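Local coordinates for protein glycoside hydrolase YxiA (Bacillus licheniformis, PDB 3LV4) that probably hydrolyses glycosidic bonds of arabinan, as a calcium-binding family 43 glycoside hydrolase similar to endo-1,5-alpha-L-arabinosidases, at residues A[7-13]-A[41-45]. Coordinates in Å, arbitrary orientation, origin at the centre of the assembly. Residues are numbered along the deposited sequence.
Sequences VFSEVTV and MNWTQ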
ATOM      1  N   VAL A   7      14.165  11.331  15.485  1.00 25.28           N
ATOM      2  CA  VAL A   7      13.452  10.677  16.568  1.00 25.80           C
ATOM      3  C   VAL A   7      12.157  10.096  16.024  1.00 21.89           C
ATOM      4  O   VAL A   7      11.435  10.763  15.292  1.00 23.34           O
ATOM      5  CB  VAL A   7      13.144  11.666  17.705  1.00 29.00           C
ATOM      6  CG1 VAL A   7      12.274  11.011  18.763  1.00 31.17           C
ATOM      7  CG2 VAL A   7      14.442  12.178  18.316  1.00 30.47           C
ATOM      8  N   PHE A   8      11.882   8.844  16.374  1.00 18.52           N
ATOM      9  CA  PHE A   8      10.651   8.181  15.961  1.00 17.59           C
ATOM     10  C   PHE A   8       9.834   7.809  17.185  1.00 17.62           C
ATOM     11  O   PHE A   8      10.397   7.509  18.238  1.00 20.22           O
ATOM     12  CB  PHE A   8      10.973   6.914  15.163  1.00 17.03           C
ATOM     13  CG  PHE A   8      11.786   7.167  13.921  1.00 16.98           C
ATOM     14  CD1 PHE A   8      11.178   7.582  12.749  1.00 16.09           C
ATOM     15  CD2 PHE A   8      13.163   6.988  13.931  1.00 20.07           C
ATOM     16  CE1 PHE A   8      11.929   7.818  11.601  1.00 17.22           C
ATOM     17  CE2 PHE A   8      13.920   7.222  12.792  1.00 18.53           C
ATOM     18  CZ  PHE A   8      13.300   7.635  11.622  1.00 17.50           C
ATOM     19  N   SER A   9       8.509   7.849  17.050  1.00 13.75           N
ATOM     20  CA  SER A   9       7.605   7.361  18.085  1.00 15.41           C
ATOM     21  C   SER A   9       6.637   6.424  17.390  1.00 13.80           C
ATOM     22  O   SER A   9       5.940   6.837  16.462  1.00 12.38           O
ATOM     23  CB  SER A   9       6.840   8.517  18.739  1.00 16.69           C
ATOM     24  OG  SER A   9       7.735   9.510  19.208  1.00 21.11           O
ATOM     25  N   GLU A  10       6.600   5.169  17.826  1.00 12.73           N
ATOM     26  CA  GLU A  10       5.922   4.125  17.065  1.00 13.27           C
ATOM     27  C   GLU A  10       4.461   3.966  17.451  1.00 12.49           C
ATOM     28  O   GLU A  10       4.065   4.218  18.595  1.00 13.52           O
ATOM     29  CB  GLU A  10       6.626   2.767  17.244  1.00 13.82           C
ATOM     30  CG  GLU A  10       8.152   2.791  17.165  1.00 14.98           C
ATOM     31  CD  GLU A  10       8.690   3.221  15.807  1.00 15.41           C
ATOM     32  OE1 GLU A  10       7.894   3.533  14.894  1.00 14.82           O
ATOM     33  OE2 GLU A  10       9.930   3.244  15.657  1.00 16.90           O
ATOM     34  N   VAL A  11       3.659   3.537  16.482  1.00 10.37           N
ATOM     35  CA  VAL A  11       2.273   3.192  16.753  1.00 11.21           C
ATOM     36  C   VAL A  11       1.891   1.907  16.052  1.00 11.67           C
ATOM     37  O   VAL A  11       2.573   1.451  15.129  1.00 10.95           O
ATOM     38  CB  VAL A  11       1.275   4.312  16.346  1.00 11.06           C
ATOM     39  CG1 VAL A  11       1.433   5.535  17.262  1.00 12.32           C
ATOM     40  CG2 VAL A  11       1.432   4.682  14.858  1.00 11.14           C
ATOM     41  N   THR A  12       0.792   1.327  16.508  1.00 12.54           N
ATOM     42  CA  THR A  12       0.305   0.078  15.963  1.00 11.26           C
ATOM     43  C   THR A  12      -1.048   0.335  15.319  1.00 10.79           C
ATOM     44  O   THR A  12      -2.042   0.594  16.010  1.00 10.45           O
ATOM     45  CB  THR A  12       0.221  -0.988  17.067  1.00 14.72           C
ATOM     46  OG1 THR A  12       1.529  -1.186  17.621  1.00 19.07           O
ATOM     47  CG2 THR A  12      -0.285  -2.301  16.515  1.00 14.77           C
ATOM     48  N   VAL A  13      -1.063   0.315  13.986  1.00  9.85           N
ATOM     49  CA  VAL A  13      -2.272   0.576  13.213  1.00  9.48           C
ATOM     50  C   VAL A  13      -2.210  -0.315  11.986  1.00  9.46           C
ATOM     51  O   VAL A  13      -1.471  -0.031  11.043  1.00 10.39           O
ATOM     52  CB  VAL A  13      -2.380   2.065  12.756  1.00  9.62           C
ATOM     53  CG1 VAL A  13      -3.625   2.283  11.889  1.00 10.89           C
ATOM     54  CG2 VAL A  13      -2.413   2.998  13.947  1.00  9.73           C
HETATM   55  N   MSE A  41       6.904  10.937  11.509  1.00 14.76           N
HETATM   56  CA  MSE A  41       7.948  10.204  12.219  1.00 14.65           C
HETATM   57  C   MSE A  41       7.561   9.943  13.662  1.00 15.34           C
HETATM   58  O   MSE A  41       7.816   8.869  14.200  1.00 16.18           O
HETATM   59  CB  MSE A  41       9.264  10.980  12.181  1.00 16.87           C
HETATM   60  CG  MSE A  41       9.755  11.265  10.781  1.00 20.20           C
HETATM   61 SE   MSE A  41      11.142  12.624  10.823  1.00 30.80          SE
HETATM   62  CE  MSE A  41      12.479  11.649  11.862  1.00 26.90           C
ATOM     63  N   ASN A  42       6.961  10.941  14.297  1.00 14.70           N
ATOM     64  CA  ASN A  42       6.540  10.793  15.680  1.00 15.67           C
ATOM     65  C   ASN A  42       5.035  10.706  15.791  1.00 13.82           C
ATOM     66  O   ASN A  42       4.334  11.721  15.802  1.00 15.26           O
ATOM     67  CB  ASN A  42       7.115  11.916  16.531  1.00 18.51           C
ATOM     68  CG  ASN A  42       8.626  11.860  16.581  1.00 22.95           C
ATOM     69  OD1 ASN A  42       9.207  11.127  17.388  1.00 23.08           O
ATOM     70  ND2 ASN A  42       9.277  12.607  15.692  1.00 24.91           N
ATOM     71  N   TRP A  43       4.544   9.474  15.852  1.00 12.99           N
ATOM     72  CA  TRP A  43       3.109   9.221  15.891  1.00 13.37           C
ATOM     73  C   TRP A  43       2.599   9.114  17.316  1.00 12.64           C
ATOM     74  O   TRP A  43       3.319   8.676  18.218  1.00 12.71           O
ATOM     75  CB  TRP A  43       2.762   7.936  15.131  1.00 13.05           C
ATOM     76  CG  TRP A  43       3.073   8.001  13.662  1.00 13.33           C
ATOM     77  CD1 TRP A  43       4.257   7.681  13.063  1.00 15.43           C
ATOM     78  CD2 TRP A  43       2.185   8.409  12.605  1.00 11.45           C
ATOM     79  NE1 TRP A  43       4.162   7.864  11.702  1.00 16.33           N
ATOM     80  CE2 TRP A  43       2.902   8.310  11.396  1.00 13.73           C
ATOM     81  CE3 TRP A  43       0.857   8.849  12.569  1.00 10.76           C
ATOM     82  CZ2 TRP A  43       2.341   8.640  10.161  1.00 11.83           C
ATOM     83  CZ3 TRP A  43       0.294   9.169  11.337  1.00  9.61           C
ATOM     84  CH2 TRP A  43       1.039   9.067  10.149  1.00 10.18           C
ATOM     85  N   THR A  44       1.348   9.529  17.499  1.00  9.35           N
ATOM     86  CA  THR A  44       0.644   9.376  18.754  1.00 12.85           C
ATOM     87  C   THR A  44      -0.546   8.450  18.542  1.00 12.08           C
ATOM     88  O   THR A  44      -1.351   8.658  17.636  1.00 13.39           O
ATOM     89  CB  THR A  44       0.156  10.737  19.263  1.00 15.29           C
ATOM     90  OG1 THR A  44       1.292  11.565  19.540  1.00 17.61           O
ATOM     91  CG2 THR A  44      -0.680  10.577  20.525  1.00 16.56           C
ATOM     92  N   GLN A  45      -0.648   7.415  19.362  1.00 12.54           N
ATOM     93  CA  GLN A  45      -1.762   6.486  19.247  1.00 13.94           C
ATOM     94  C   GLN A  45      -3.043   7.146  19.751  1.00 13.42           C
ATOM     95  O   GLN A  45      -3.073   7.697  20.850  1.00 16.00           O
ATOM     96  CB  GLN A  45      -1.479   5.217  20.050  1.00 13.58           C
ATOM     97  CG  GLN A  45      -2.441   4.076  19.761  1.00 13.21           C
ATOM     98  CD  GLN A  45      -1.963   3.209  18.616  1.00 13.44           C
ATOM     99  OE1 GLN A  45      -0.784   2.847  18.551  1.00 13.88           O
ATOM    100  NE2 GLN A  45      -2.875   2.868  17.706  1.00 11.43           N
TER
HETATM  101  O   HOH W   1       7.277   6.291  13.519  1.00 16.48           O
HETATM  102  O   HOH W   2       3.978   6.483  19.947  1.00 18.58           O
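Where regular strand pairing gives out, side chains can continue the backbone's hydrogen bonding, as between 7-13 and 41-45. A single parallel-type bridge joins S9 to N42: S9 N donates to M41 O (3.1 Å) and W43 N to S9 O (3.0 Å). Side chains pack to either side of this bridge. Before it, selenomethionine M41 rests CE 3.9 Å from CE1 of F8, whose ring also makes a cation-pi contact with R339. After it, V11, which loses the most surface, sets CG1 3.5 Å from CB of W43, and both side chains also touch A35 of strand 33-37. Segment 7-13 thus runs between the outermost strand, 44-47, of the first blade and strand 319-327 of another in the five-bladed beta-propeller of family 43. Where the main chains separate, a water donates to E10 O (2.6 Å) and W43 O (2.9 Å). At the far end Q45 imitates a backbone amide: its OE1 accepts from T12 N and its NE2 donates to T12 O, both at 3.0 Å, while NE2 also donates to S47 O. Toward 41-45 the irregular backbone of 7-13 is thus met by main chain at S9, water at E10 and carboxamide at T12, while V11 pairs with V320, along a path leading to D15, the predicted proton acceptor.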